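Local structure of cutm, flavoprotein of carbon monoxide dehydrogenase (Hydrogenophaga pseudoflava, 1FFV) at residues Arg90-Ala95 with Pro173-Gly178; Ala196-Val201 with Ile212-Thr217. The protein binds FAD as the flavoprotein subunit of carbon monoxide dehydrogenase and probably passes on electrons released in the oxidation of carbon monoxide. All coordinates share one frame; numbering follows the deposited sequence.

Contact 1 is a partly buried meeting of a helix start with a linker, whereas contact 2 is a buried pairing of two neighbouring strands. In 90-95 with 173-178 a single backbone hydrogen bond crosses and Phe175 makes the largest single contribution to the buried surface; the outer end carries an arginine and is exposed. In 196-201 with 212-217 six backbone hydrogen bonds do the holding; apolar side chains line one face of the sheet, while the other mixes Ala199, Val201 and Ala215 with Thr217 and Arg213. They share no strand or helix, yet they touch: Leu93 CD1 lies 3.7 Å from Val201 CG2, which places the inner end of contact 1 against contact 2.

Contact 1 of 2, residues Arg90-Ala95 with Pro173-Gly178; sequences RLPLLA and PAFAQG
Phe175 lays one face of its ring on the backbone of Leu91 and turns its far edge to Leu93. Leu91 CA stands 4.2 Å from the ring centroid and only 4° off the normal, a CH-pi contact centred over the face. At the rim, Leu93 CB comes in near the ring plane, 3.7 Å from Phe175 CZ. Pro92 crosses the ring obliquely, its CD 3.6 Å from Phe175 CD2 and its CG nearly as close. The side chain of Leu91 also meets the linker backbone: with CG set beside the backbone N (chi1 -48°), its CD2 methyl touches the carbonyl O of Pro173, the CA of Ala174 and Phe175 CD1.

Beside the ring, Phe175 N donates a nearly straight bond of 2.9 Å to Arg90 O (165° at the hydrogen). This ties the linker that leaves strand 166-173 for strand 180-186 to the turn between helix 85-90 and helix 92-97, where Leu91 occupies the N-cap position. The connection between the two antiparallel sheets is in this way fastened to the helical part of the chain. Val132 also touches the Phe175 ring, and Trp181 of strand 180-186 packs on Pro92 and Leu93. With an alanine at Phe175, the face over Leu91 CA and the rim against Leu93 CB would be gone, and the Pro92 ring and Leu93 would probably be left beside a gap.

Toward the surface the contact thins to aliphatic carbons. Arg90, bent at chi2 and chi3, sets its CD 3.9 Å from Ala174 CB and sends its guanidinium elsewhere, NH1 forming a salt bridge with Glu65.

Contact 2 of 2, residues Ala196-Val201 with Ile212-Thr217; sequences AGCAVV and IRIALT
This buried antiparallel pairing joins the two arms of a beta hairpin, strands 196-205 and 208-217, in the middle of the four-stranded antiparallel sheet of the C-terminal domain. Strand 180-186 flanks one arm and the short strand 224-225 the other. Gly197 with Thr217, Ala199 with Ala215 and Val201 with Arg213 are hydrogen-bonded pairs, each closed by two backbone bonds. The central pair is even, with Ala199 N to Ala215 O at 2.8 Å and Ala215 N to Ala199 O at 2.9 Å. At Gly197 the bonds are less regular: Thr217 N lies above the plane of the Gly197 carbonyl, and Gly197 N reaches Thr217 O with a bent N-H (138°). Gly197 has no side chain, and Thr217 CB packs 4.0 Å from Gly197 CA.

The non-hydrogen-bonded pairs, Cys198 with Leu216 and Val200 with Ile214, point to the face where helix 264-285 meets Cys198, Val200 and Leu216, and Ala229 of helix 227-231 meets Ile214. There Cys198 SG, anti to the backbone N (chi1 172°), sits 4.0 Å from Ile214 CG2 and a little farther from Leu216 CD2. Val200 offers CG1 to Ile212 CD1 and CG2 to Ile214 CG1.

Ala199, Val201, Ala215 and Thr217 face helix 125-131 instead, whose Ala127 and Ala131 meet these side chains. The Thr217 hydroxyl OG1 is hydrogen-bonded with Tyr183 OH; the Thr217 side chain lies about 7 Å from the bound FAD. Arg213 bends away from the pairing at chi2 toward Glu133, with which NH2 forms a salt bridge, while NH1 donates to Ile212 O at 2.9 Å from above that carbonyl's plane.

Contact 1 of 2, residues Arg90-Ala95 with Pro173-Gly178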
ATOM      1  N   ARG C  90     -52.882 -12.437 -27.083  1.00 37.04           N
ATOM      2  CA  ARG C  90     -53.196 -13.729 -27.694  1.00 36.87           C
ATOM      3  C   ARG C  90     -52.886 -14.974 -26.868  1.00 36.41           C
ATOM      4  O   ARG C  90     -53.508 -16.017 -27.066  1.00 36.29           O
ATOM      5  CB  ARG C  90     -52.486 -13.833 -29.046  1.00 37.71           C
ATOM      6  CG  ARG C  90     -52.806 -12.698 -30.018  1.00 39.37           C
ATOM      7  CD  ARG C  90     -54.181 -12.877 -30.649  1.00 41.23           C
ATOM      8  NE  ARG C  90     -55.065 -11.735 -30.429  1.00 42.67           N
ATOM      9  CZ  ARG C  90     -55.082 -10.643 -31.188  1.00 43.51           C
ATOM     10  NH1 ARG C  90     -54.256 -10.532 -32.224  1.00 44.43           N
ATOM     11  NH2 ARG C  90     -55.956  -9.676 -30.935  1.00 44.07           N
ATOM     12  N   LEU C  91     -51.896 -14.885 -25.981  1.00 36.12           N
ATOM     13  CA  LEU C  91     -51.502 -16.018 -25.139  1.00 35.49           C
ATOM     14  C   LEU C  91     -51.182 -15.513 -23.738  1.00 35.17           C
ATOM     15  O   LEU C  91     -50.056 -15.670 -23.256  1.00 35.38           O
ATOM     16  CB  LEU C  91     -50.251 -16.695 -25.714  1.00 35.34           C
ATOM     17  CG  LEU C  91     -50.222 -17.029 -27.207  1.00 35.58           C
ATOM     18  CD1 LEU C  91     -48.843 -17.536 -27.604  1.00 34.88           C
ATOM     19  CD2 LEU C  91     -51.302 -18.049 -27.536  1.00 35.63           C
ATOM     20  N   PRO C  92     -52.165 -14.897 -23.061  1.00 34.86           N
ATOM     21  CA  PRO C  92     -51.955 -14.369 -21.706  1.00 34.38           C
ATOM     22  C   PRO C  92     -51.279 -15.325 -20.727  1.00 33.87           C
ATOM     23  O   PRO C  92     -50.556 -14.883 -19.829  1.00 33.99           O
ATOM     24  CB  PRO C  92     -53.369 -13.984 -21.260  1.00 34.43           C
ATOM     25  CG  PRO C  92     -54.267 -14.830 -22.133  1.00 34.69           C
ATOM     26  CD  PRO C  92     -53.577 -14.767 -23.457  1.00 34.47           C
ATOM     27  N   LEU C  93     -51.485 -16.627 -20.924  1.00 33.19           N
ATOM     28  CA  LEU C  93     -50.889 -17.654 -20.064  1.00 32.88           C
ATOM     29  C   LEU C  93     -49.364 -17.587 -20.075  1.00 32.85           C
ATOM     30  O   LEU C  93     -48.734 -17.603 -19.022  1.00 32.75           O
ATOM     31  CB  LEU C  93     -51.301 -19.051 -20.530  1.00 32.26           C
ATOM     32  CG  LEU C  93     -51.406 -20.228 -19.553  1.00 32.39           C
ATOM     33  CD1 LEU C  93     -51.151 -21.516 -20.321  1.00 32.11           C
ATOM     34  CD2 LEU C  93     -50.453 -20.130 -18.387  1.00 31.89           C
ATOM     35  N   LEU C  94     -48.774 -17.543 -21.269  1.00 32.95           N
ATOM     36  CA  LEU C  94     -47.319 -17.512 -21.396  1.00 32.96           C
ATOM     37  C   LEU C  94     -46.697 -16.265 -20.786  1.00 32.97           C
ATOM     38  O   LEU C  94     -45.667 -16.344 -20.113  1.00 32.57           O
ATOM     39  CB  LEU C  94     -46.895 -17.653 -22.859  1.00 32.44           C
ATOM     40  CG  LEU C  94     -47.285 -18.957 -23.562  1.00 32.38           C
ATOM     41  CD1 LEU C  94     -46.582 -19.032 -24.911  1.00 31.41           C
ATOM     42  CD2 LEU C  94     -46.911 -20.162 -22.701  1.00 32.02           C
ATOM     43  N   ALA C  95     -47.359 -15.129 -20.982  1.00 33.17           N
ATOM     44  CA  ALA C  95     -46.876 -13.855 -20.464  1.00 33.27           C
ATOM     45  C   ALA C  95     -46.863 -13.825 -18.935  1.00 33.37           C
ATOM     46  O   ALA C  95     -45.899 -13.365 -18.324  1.00 33.24           O
ATOM     47  CB  ALA C  95     -47.722 -12.713 -21.015  1.00 33.14           C
ATOM     48  N   PRO C 173     -51.349 -21.812 -31.269  1.00 29.33           N
ATOM     49  CA  PRO C 173     -52.636 -21.229 -31.657  1.00 29.29           C
ATOM     50  C   PRO C 173     -53.074 -20.148 -30.683  1.00 29.36           C
ATOM     51  O   PRO C 173     -52.950 -20.301 -29.469  1.00 29.65           O
ATOM     52  CB  PRO C 173     -53.581 -22.437 -31.650  1.00 28.96           C
ATOM     53  CG  PRO C 173     -52.918 -23.421 -30.747  1.00 29.38           C
ATOM     54  CD  PRO C 173     -51.463 -23.270 -31.089  1.00 29.27           C
ATOM     55  N   ALA C 174     -53.511 -19.020 -31.223  1.00 29.31           N
ATOM     56  CA  ALA C 174     -53.973 -17.917 -30.394  1.00 29.55           C
ATOM     57  C   ALA C 174     -55.185 -18.380 -29.599  1.00 29.92           C
ATOM     58  O   ALA C 174     -56.008 -19.153 -30.095  1.00 30.10           O
ATOM     59  CB  ALA C 174     -54.338 -16.719 -31.265  1.00 28.88           C
ATOM     60  N   PHE C 175     -55.258 -17.953 -28.345  1.00 30.38           N
ATOM     61  CA  PHE C 175     -56.373 -18.315 -27.486  1.00 30.93           C
ATOM     62  C   PHE C 175     -57.657 -17.796 -28.112  1.00 31.68           C
ATOM     63  O   PHE C 175     -57.717 -16.646 -28.560  1.00 31.56           O
ATOM     64  CB  PHE C 175     -56.225 -17.668 -26.102  1.00 30.51           C
ATOM     65  CG  PHE C 175     -55.268 -18.377 -25.179  1.00 30.35           C
ATOM     66  CD1 PHE C 175     -54.460 -19.420 -25.634  1.00 30.03           C
ATOM     67  CD2 PHE C 175     -55.170 -17.986 -23.844  1.00 29.53           C
ATOM     68  CE1 PHE C 175     -53.572 -20.058 -24.768  1.00 30.06           C
ATOM     69  CE2 PHE C 175     -54.288 -18.618 -22.976  1.00 29.43           C
ATOM     70  CZ  PHE C 175     -53.486 -19.655 -23.437  1.00 29.72           C
ATOM     71  N   ALA C 176     -58.673 -18.648 -28.173  1.00 32.74           N
ATOM     72  CA  ALA C 176     -59.960 -18.227 -28.707  1.00 33.71           C
ATOM     73  C   ALA C 176     -60.563 -17.324 -27.626  1.00 34.42           C
ATOM     74  O   ALA C 176     -60.305 -17.526 -26.436  1.00 34.31           O
ATOM     75  CB  ALA C 176     -60.851 -19.435 -28.963  1.00 33.18           C
ATOM     76  N   GLN C 177     -61.314 -16.302 -28.037  1.00 35.45           N
ATOM     77  CA  GLN C 177     -61.938 -15.373 -27.088  1.00 36.25           C
ATOM     78  C   GLN C 177     -62.696 -16.097 -25.963  1.00 36.59           C
ATOM     79  O   GLN C 177     -63.542 -16.962 -26.217  1.00 36.90           O
ATOM     80  CB  GLN C 177     -62.872 -14.406 -27.831  1.00 36.76           C
ATOM     81  N   GLY C 178     -62.359 -15.754 -24.721  1.00 36.50           N
ATOM     82  CA  GLY C 178     -63.000 -16.372 -23.573  1.00 36.14           C
ATOM     83  C   GLY C 178     -62.265 -17.583 -23.014  1.00 36.17           C
ATOM     84  O   GLY C 178     -62.788 -18.285 -22.143  1.00 36.28           O
TER

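Contact 2 of 2, residues Ala196-Val201 with Ile212-Thr217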
ATOM      1  N   ALA C 196     -43.808 -28.690  -7.573  1.00 27.71           N
ATOM      2  CA  ALA C 196     -44.889 -29.255  -8.359  1.00 27.08           C
ATOM      3  C   ALA C 196     -45.597 -28.084  -9.038  1.00 26.52           C
ATOM      4  O   ALA C 196     -45.672 -26.992  -8.482  1.00 26.48           O
ATOM      5  CB  ALA C 196     -45.853 -30.017  -7.472  1.00 26.71           C
ATOM      6  N   GLY C 197     -46.061 -28.292 -10.261  1.00 26.18           N
ATOM      7  CA  GLY C 197     -46.758 -27.232 -10.964  1.00 25.73           C
ATOM      8  C   GLY C 197     -47.781 -27.801 -11.927  1.00 25.65           C
ATOM      9  O   GLY C 197     -47.682 -28.966 -12.331  1.00 24.96           O
ATOM     10  N   CYS C 198     -48.782 -26.998 -12.273  1.00 25.61           N
ATOM     11  CA  CYS C 198     -49.813 -27.434 -13.202  1.00 26.01           C
ATOM     12  C   CYS C 198     -50.264 -26.315 -14.119  1.00 26.53           C
ATOM     13  O   CYS C 198     -50.661 -25.235 -13.665  1.00 26.69           O
ATOM     14  CB  CYS C 198     -51.026 -28.009 -12.472  1.00 25.78           C
ATOM     15  SG  CYS C 198     -52.452 -28.354 -13.576  1.00 26.15           S
ATOM     16  N   ALA C 199     -50.172 -26.580 -15.420  1.00 26.76           N
ATOM     17  CA  ALA C 199     -50.588 -25.634 -16.446  1.00 27.06           C
ATOM     18  C   ALA C 199     -51.940 -26.097 -16.984  1.00 27.38           C
ATOM     19  O   ALA C 199     -52.143 -27.290 -17.232  1.00 26.36           O
ATOM     20  CB  ALA C 199     -49.557 -25.583 -17.573  1.00 26.91           C
ATOM     21  N   VAL C 200     -52.859 -25.147 -17.145  1.00 28.32           N
ATOM     22  CA  VAL C 200     -54.199 -25.432 -17.647  1.00 29.24           C
ATOM     23  C   VAL C 200     -54.705 -24.379 -18.632  1.00 29.95           C
ATOM     24  O   VAL C 200     -54.492 -23.180 -18.448  1.00 29.94           O
ATOM     25  CB  VAL C 200     -55.236 -25.488 -16.484  1.00 29.36           C
ATOM     26  CG1 VAL C 200     -56.664 -25.393 -17.033  1.00 29.28           C
ATOM     27  CG2 VAL C 200     -55.086 -26.771 -15.691  1.00 29.14           C
ATOM     28  N   VAL C 201     -55.362 -24.853 -19.688  1.00 30.97           N
ATOM     29  CA  VAL C 201     -56.000 -23.994 -20.679  1.00 31.72           C
ATOM     30  C   VAL C 201     -57.362 -24.657 -20.861  1.00 32.84           C
ATOM     31  O   VAL C 201     -57.437 -25.877 -21.047  1.00 32.52           O
ATOM     32  CB  VAL C 201     -55.262 -23.970 -22.040  1.00 31.74           C
ATOM     33  CG1 VAL C 201     -55.994 -23.047 -23.004  1.00 30.99           C
ATOM     34  CG2 VAL C 201     -53.825 -23.494 -21.868  1.00 31.32           C
ATOM     35  N   ILE C 212     -60.271 -28.656 -22.791  1.00 31.27           N
ATOM     36  CA  ILE C 212     -59.387 -28.788 -21.638  1.00 30.28           C
ATOM     37  C   ILE C 212     -58.004 -29.399 -21.917  1.00 29.88           C
ATOM     38  O   ILE C 212     -57.876 -30.424 -22.587  1.00 29.25           O
ATOM     39  CB  ILE C 212     -60.105 -29.579 -20.492  1.00 29.96           C
ATOM     40  CG1 ILE C 212     -59.266 -29.574 -19.209  1.00 29.74           C
ATOM     41  CG2 ILE C 212     -60.418 -31.000 -20.937  1.00 29.77           C
ATOM     42  CD1 ILE C 212     -59.091 -28.203 -18.591  1.00 29.25           C
ATOM     43  N   ARG C 213     -56.972 -28.721 -21.414  1.00 29.69           N
ATOM     44  CA  ARG C 213     -55.581 -29.155 -21.530  1.00 29.37           C
ATOM     45  C   ARG C 213     -54.990 -29.064 -20.134  1.00 29.37           C
ATOM     46  O   ARG C 213     -54.988 -27.986 -19.535  1.00 29.54           O
ATOM     47  CB  ARG C 213     -54.756 -28.227 -22.427  1.00 29.48           C
ATOM     48  CG  ARG C 213     -54.646 -28.598 -23.903  1.00 29.45           C
ATOM     49  CD  ARG C 213     -54.848 -30.066 -24.214  1.00 29.71           C
ATOM     50  NE  ARG C 213     -55.095 -30.228 -25.645  1.00 29.16           N
ATOM     51  CZ  ARG C 213     -56.279 -30.529 -26.177  1.00 29.39           C
ATOM     52  NH1 ARG C 213     -57.336 -30.727 -25.397  1.00 28.48           N
ATOM     53  NH2 ARG C 213     -56.425 -30.544 -27.498  1.00 29.07           N
ATOM     54  N   ILE C 214     -54.486 -30.186 -19.623  1.00 28.75           N
ATOM     55  CA  ILE C 214     -53.877 -30.221 -18.298  1.00 28.10           C
ATOM     56  C   ILE C 214     -52.466 -30.791 -18.413  1.00 28.26           C
ATOM     57  O   ILE C 214     -52.278 -31.874 -18.967  1.00 28.21           O
ATOM     58  CB  ILE C 214     -54.692 -31.102 -17.316  1.00 27.88           C
ATOM     59  CG1 ILE C 214     -56.128 -30.585 -17.192  1.00 27.40           C
ATOM     60  CG2 ILE C 214     -54.031 -31.110 -15.946  1.00 27.02           C
ATOM     61  CD1 ILE C 214     -57.047 -31.498 -16.407  1.00 26.93           C
ATOM     62  N   ALA C 215     -51.482 -30.057 -17.894  1.00 28.30           N
ATOM     63  CA  ALA C 215     -50.086 -30.487 -17.934  1.00 28.21           C
ATOM     64  C   ALA C 215     -49.415 -30.302 -16.567  1.00 28.66           C
ATOM     65  O   ALA C 215     -49.695 -29.336 -15.846  1.00 28.35           O
ATOM     66  CB  ALA C 215     -49.327 -29.751 -19.028  1.00 27.96           C
ATOM     67  N   LEU C 216     -48.493 -31.213 -16.245  1.00 28.79           N
ATOM     68  CA  LEU C 216     -47.816 -31.230 -14.953  1.00 28.42           C
ATOM     69  C   LEU C 216     -46.305 -30.996 -14.973  1.00 28.69           C
ATOM     70  O   LEU C 216     -45.575 -31.663 -15.717  1.00 28.83           O
ATOM     71  CB  LEU C 216     -48.102 -32.574 -14.281  1.00 28.37           C
ATOM     72  CG  LEU C 216     -49.551 -33.070 -14.286  1.00 27.98           C
ATOM     73  CD1 LEU C 216     -49.635 -34.440 -13.643  1.00 27.24           C
ATOM     74  CD2 LEU C 216     -50.440 -32.074 -13.559  1.00 27.52           C
ATOM     75  N   THR C 217     -45.840 -30.106 -14.090  1.00 28.52           N
ATOM     76  CA  THR C 217     -44.423 -29.763 -13.973  1.00 28.38           C
ATOM     77  C   THR C 217     -43.709 -30.407 -12.784  1.00 28.21           C
ATOM     78  O   THR C 217     -44.201 -30.379 -11.660  1.00 28.07           O
ATOM     79  CB  THR C 217     -44.219 -28.232 -13.851  1.00 28.95           C
ATOM     80  OG1 THR C 217     -44.738 -27.578 -15.013  1.00 28.94           O
ATOM     81  CG2 THR C 217     -42.726 -27.881 -13.697  1.00 28.21           C
TER